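Local coordinates for protein glycoside hydrolase, GH17 family (PDB 6FCG) that probably hydrolyses internal β-1,3-glucosidic bonds of laminarin, as an endo-acting laminarinase of glycoside hydrolase family 17, at residues K76-M81 with E351-P356; L372-V375 with A379-V382. One frame throughout, in Å; residues are numbered along the deposited sequence.

Contact 1 (K76-M81 with E351-P356)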
loop_
_atom_site.group_PDB
_atom_site.type_symbol
_atom_site.label_atom_id
_atom_site.label_comp_id
_atom_site.label_asym_id
_atom_site.label_seq_id
_atom_site.Cartn_x
_atom_site.Cartn_y
_atom_site.Cartn_z
ATOM N N LYS A 76 36.164 -9.383 -32.220
ATOM C CA LYS A 76 37.398 -8.613 -32.063
ATOM C C LYS A 76 37.453 -7.973 -30.678
ATOM O O LYS A 76 38.488 -8.061 -30.010
ATOM C CB LYS A 76 37.582 -7.560 -33.156
ATOM C CG LYS A 76 37.774 -8.119 -34.568
ATOM C CD LYS A 76 38.465 -7.139 -35.515
ATOM C CE LYS A 76 38.139 -7.363 -36.987
ATOM N NZ LYS A 76 37.424 -6.248 -37.644
ATOM N N ILE A 77 36.335 -7.377 -30.245
ATOM C CA ILE A 77 36.202 -6.796 -28.911
ATOM C C ILE A 77 36.459 -7.817 -27.789
ATOM O O ILE A 77 37.196 -7.537 -26.820
ATOM C CB ILE A 77 34.812 -6.153 -28.715
ATOM C CG1 ILE A 77 34.665 -4.923 -29.583
ATOM C CG2 ILE A 77 34.565 -5.771 -27.248
ATOM C CD1 ILE A 77 33.238 -4.556 -29.886
ATOM N N LEU A 78 35.845 -8.984 -27.887
ATOM C CA LEU A 78 36.014 -9.986 -26.849
ATOM C C LEU A 78 37.427 -10.495 -26.820
ATOM O O LEU A 78 37.979 -10.770 -25.744
ATOM C CB LEU A 78 35.031 -11.152 -27.054
ATOM C CG LEU A 78 33.545 -10.816 -26.928
ATOM C CD1 LEU A 78 32.727 -12.081 -27.090
ATOM C CD2 LEU A 78 33.237 -10.154 -25.599
ATOM N N HIS A 79 37.993 -10.712 -28.000
ATOM C CA HIS A 79 39.352 -11.238 -28.113
ATOM C C HIS A 79 40.366 -10.272 -27.514
ATOM O O HIS A 79 41.303 -10.700 -26.826
ATOM C CB HIS A 79 39.695 -11.526 -29.577
ATOM C CG HIS A 79 41.064 -12.080 -29.764
ATOM N ND1 HIS A 79 41.326 -13.433 -29.714
ATOM C CD2 HIS A 79 42.257 -11.463 -29.922
ATOM C CE1 HIS A 79 42.623 -13.628 -29.867
ATOM N NE2 HIS A 79 43.207 -12.447 -29.983
ATOM N N ALA A 80 40.154 -8.982 -27.736
ATOM C CA ALA A 80 40.995 -7.932 -27.160
ATOM C C ALA A 80 41.014 -7.970 -25.636
ATOM O O ALA A 80 42.033 -7.686 -25.031
ATOM C CB ALA A 80 40.530 -6.567 -27.646
ATOM N N MET A 81 39.881 -8.347 -25.041
ATOM C CA MET A 81 39.691 -8.547 -23.595
ATOM C C MET A 81 40.222 -9.849 -23.001
ATOM O O MET A 81 40.009 -10.083 -21.825
ATOM C CB MET A 81 38.202 -8.633 -23.318
ATOM C CG MET A 81 37.507 -7.397 -22.864
ATOM S SD MET A 81 35.783 -7.865 -22.564
ATOM C CE MET A 81 35.997 -8.754 -21.004
ATOM N N GLU A 351 26.632 -11.340 -19.155
ATOM C CA GLU A 351 26.919 -11.744 -20.545
ATOM C C GLU A 351 27.854 -10.695 -21.188
ATOM O O GLU A 351 28.176 -9.678 -20.562
ATOM C CB GLU A 351 25.636 -12.015 -21.371
ATOM C CG GLU A 351 24.882 -10.807 -21.883
ATOM C CD GLU A 351 23.688 -11.065 -22.770
ATOM O OE1 GLU A 351 23.797 -11.600 -23.892
ATOM O OE2 GLU A 351 22.621 -10.630 -22.309
ATOM N N ALA A 352 28.281 -10.922 -22.419
ATOM C CA ALA A 352 29.177 -9.968 -23.079
ATOM C C ALA A 352 28.517 -8.615 -23.320
ATOM O O ALA A 352 29.010 -7.590 -22.825
ATOM C CB ALA A 352 29.713 -10.526 -24.380
ATOM N N PHE A 353 27.403 -8.628 -24.043
ATOM C CA PHE A 353 26.673 -7.405 -24.442
ATOM C C PHE A 353 25.212 -7.446 -23.989
ATOM O O PHE A 353 24.562 -8.462 -24.039
ATOM C CB PHE A 353 26.696 -7.237 -25.972
ATOM C CG PHE A 353 28.081 -7.116 -26.568
ATOM C CD1 PHE A 353 28.681 -5.878 -26.716
ATOM C CD2 PHE A 353 28.788 -8.244 -26.957
ATOM C CE1 PHE A 353 29.948 -5.760 -27.228
ATOM C CE2 PHE A 353 30.076 -8.130 -27.484
ATOM C CZ PHE A 353 30.654 -6.894 -27.616
ATOM N N ASP A 354 24.688 -6.309 -23.565
ATOM C CA ASP A 354 23.248 -6.153 -23.336
ATOM C C ASP A 354 22.505 -6.616 -24.579
ATOM O O ASP A 354 22.887 -6.309 -25.708
ATOM C CB ASP A 354 22.861 -4.682 -23.080
ATOM C CG ASP A 354 23.282 -4.185 -21.724
ATOM O OD1 ASP A 354 23.670 -4.987 -20.863
ATOM O OD2 ASP A 354 23.255 -2.955 -21.529
ATOM N N GLU A 355 21.433 -7.350 -24.337
ATOM C CA GLU A 355 20.603 -7.901 -25.387
ATOM C C GLU A 355 19.163 -7.474 -25.129
ATOM O O GLU A 355 18.472 -8.071 -24.312
ATOM C CB GLU A 355 20.747 -9.420 -25.402
ATOM C CG GLU A 355 22.107 -9.884 -25.952
ATOM C CD GLU A 355 22.071 -11.293 -26.513
ATOM O OE1 GLU A 355 22.308 -12.283 -25.755
ATOM O OE2 GLU A 355 21.735 -11.435 -27.693
ATOM N N PRO A 356 18.717 -6.427 -25.836
ATOM C CA PRO A 356 17.397 -5.871 -25.551
ATOM C C PRO A 356 16.167 -6.643 -26.070
ATOM O O PRO A 356 15.052 -6.193 -25.855
ATOM C CB PRO A 356 17.466 -4.478 -26.163
ATOM C CG PRO A 356 18.450 -4.583 -27.256
ATOM C CD PRO A 356 19.298 -5.824 -27.055
#
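L78 and A352 make the tightest part of this wholly apolar contact, with CD2 of L78 lying 3.7 Å from CB of A352. Their CA atoms are the nearest pair between K76-M81 and E351-P356, 7.8 Å apart, so side chains rather than backbones make the contact. The leucine does so with CG beside the backbone N (chi1 -64°) and an extended chi2, which brings CD2 up to the loop. The same methyl also lies obliquely by the F353 ring, 4.2 Å from CE2. Packing is looser at the far end of that ring, where CZ of F353 lies near two branches of I77: CG2 at 4.1 Å and CD1 at 4.2 Å. All four touching residues are buried, whereas K76, on another side of the helix, is exposed to solvent. Beyond the pair of segments, L78 also rests on I83 and L86 of strand 83-87, and F353 makes a cation-pi contact with R397. Helix 68-80 joins the parallel strands 50-53 and 83-87 in a beta-alpha-beta crossover of the TIM barrel, and a backbone hydrogen bond between A352 and S53 sets the loop beside strand 50-53.

Contact 2 (L372-V375 with A379-V382)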
loop_
_atom_site.group_PDB
_atom_site.type_symbol
_atom_site.label_atom_id
_atom_site.label_comp_id
_atom_site.label_asym_id
_atom_site.label_seq_id
_atom_site.Cartn_x
_atom_site.Cartn_y
_atom_site.Cartn_z
ATOM N N LEU A 372 28.499 -6.694 -20.055
ATOM C CA LEU A 372 29.646 -5.891 -19.634
ATOM C C LEU A 372 29.689 -4.622 -20.478
ATOM O O LEU A 372 30.243 -3.596 -20.061
ATOM C CB LEU A 372 30.931 -6.671 -19.776
ATOM C CG LEU A 372 30.985 -8.017 -19.083
ATOM C CD1 LEU A 372 32.269 -8.723 -19.469
ATOM C CD2 LEU A 372 30.883 -7.895 -17.577
ATOM N N PHE A 373 29.124 -4.694 -21.677
ATOM C CA PHE A 373 28.972 -3.534 -22.565
ATOM C C PHE A 373 27.496 -3.254 -22.772
ATOM O O PHE A 373 26.655 -4.179 -22.672
ATOM C CB PHE A 373 29.561 -3.812 -23.972
ATOM C CG PHE A 373 31.021 -4.143 -23.993
ATOM C CD1 PHE A 373 31.465 -5.437 -23.859
ATOM C CD2 PHE A 373 31.967 -3.134 -24.188
ATOM C CE1 PHE A 373 32.809 -5.722 -23.877
ATOM C CE2 PHE A 373 33.322 -3.424 -24.202
ATOM C CZ PHE A 373 33.740 -4.722 -24.061
ATOM N N THR A 374 27.206 -2.011 -23.179
ATOM C CA THR A 374 25.842 -1.587 -23.533
ATOM C C THR A 374 25.589 -2.066 -24.948
ATOM O O THR A 374 26.510 -2.494 -25.627
ATOM C CB THR A 374 25.565 -0.063 -23.418
ATOM O OG1 THR A 374 26.150 0.678 -24.506
ATOM C CG2 THR A 374 25.997 0.515 -22.088
ATOM N N VAL A 375 24.350 -1.990 -25.408
ATOM C CA VAL A 375 24.051 -2.408 -26.790
ATOM C C VAL A 375 24.883 -1.557 -27.803
ATOM O O VAL A 375 25.357 -2.069 -28.795
ATOM C CB VAL A 375 22.531 -2.490 -27.105
ATOM C CG1 VAL A 375 21.903 -1.117 -27.116
ATOM C CG2 VAL A 375 22.288 -3.161 -28.443
ATOM N N ALA A 379 31.463 0.720 -22.639
ATOM C CA ALA A 379 31.974 -0.144 -21.589
ATOM C C ALA A 379 31.430 0.332 -20.251
ATOM O O ALA A 379 31.656 1.465 -19.856
ATOM C CB ALA A 379 33.501 -0.126 -21.580
ATOM N N LYS A 380 30.748 -0.567 -19.548
ATOM C CA LYS A 380 30.253 -0.295 -18.202
ATOM C C LYS A 380 31.403 -0.275 -17.211
ATOM O O LYS A 380 32.504 -0.760 -17.510
ATOM C CB LYS A 380 29.243 -1.355 -17.772
ATOM C CG LYS A 380 27.955 -1.354 -18.581
ATOM C CD LYS A 380 27.135 -2.590 -18.283
ATOM C CE LYS A 380 25.853 -2.630 -19.110
ATOM N NZ LYS A 380 24.995 -3.816 -18.785
ATOM N N TYR A 381 31.133 0.257 -16.029
ATOM C CA TYR A 381 32.136 0.450 -14.985
ATOM C C TYR A 381 33.163 -0.666 -14.861
ATOM O O TYR A 381 34.375 -0.408 -14.766
ATOM C CB TYR A 381 31.476 0.685 -13.619
ATOM C CG TYR A 381 32.504 0.914 -12.531
ATOM C CD1 TYR A 381 33.248 2.098 -12.491
ATOM C CD2 TYR A 381 32.778 -0.074 -11.579
ATOM C CE1 TYR A 381 34.212 2.301 -11.518
ATOM C CE2 TYR A 381 33.737 0.113 -10.602
ATOM C CZ TYR A 381 34.452 1.302 -10.572
ATOM O OH TYR A 381 35.384 1.507 -9.581
ATOM N N VAL A 382 32.668 -1.901 -14.863
ATOM C CA VAL A 382 33.516 -3.096 -14.796
ATOM C C VAL A 382 34.730 -3.088 -15.738
ATOM O O VAL A 382 35.778 -3.612 -15.358
ATOM C CB VAL A 382 32.666 -4.380 -14.984
ATOM C CG1 VAL A 382 32.024 -4.456 -16.362
ATOM C CG2 VAL A 382 33.465 -5.639 -14.688
#
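NZ of K380 is gripped by three groups, a salt bridge to D354 OD1 and hydrogen bonds to G371 O and S310 OG, and the chain that carries it there runs along the backbone of L372 and F373. With CG beside the backbone N (chi1 -66°) and every later torsion extended, the methylenes of K380 pass the L372 carbonyl in turn: CB is 3.4 Å from L372 O and CD 3.7 Å from it. Farther out, CE comes within 4.0 Å of F373 O. The same L372 oxygen accepts the backbone bond of this contact, K380 N to L372 O at 3.1 Å. Its N-H...O angle is 158°, and the donor lies in the carbonyl plane. F373 and A379 stand beside this bond as a single backbone bridge, 4.6 Å between CA atoms. With T374 OG1 bonded to K378 N inside the turn, this gives a short hairpin-like reversal, which lies in the chain between helices 326-342 and 384-388 of the TIM-barrel enzyme. Replacing K380 by a leucine would remove the ammonium group, and the buried D354 carboxylate would probably be left without its charged mate. Apolar groups fill in around the bridge. CD2 of L372 meets CG1 of V382 at 3.8 Å, the two side chains crossing at a slant, while CE2 of F373 lies 4.2 Å from CB of A379. The F373 ring is met edge-to-face by F392, and V382 packs on Y333 of helix 326-342.

From the N terminus, helix 68-80 supplies the first half of contact 1, and the chain then runs through the parallel strands 83-87 to 301-305 and helix 326-342 before E351-P356 returns to it, closing a loop of 269 residues. Contact 2 opens only afterwards and closes a turn of three residues, so the two neither nest nor cross. They nevertheless touch, their centres about 9 Å apart. A352 O lies 3.0 Å from L372 N in a probable hydrogen bond, and F373 CZ reaches I77 CG2. Contact 1 thus ties an early barrel helix to the late loop, while contact 2 fixes the turn ahead of helix 384-388.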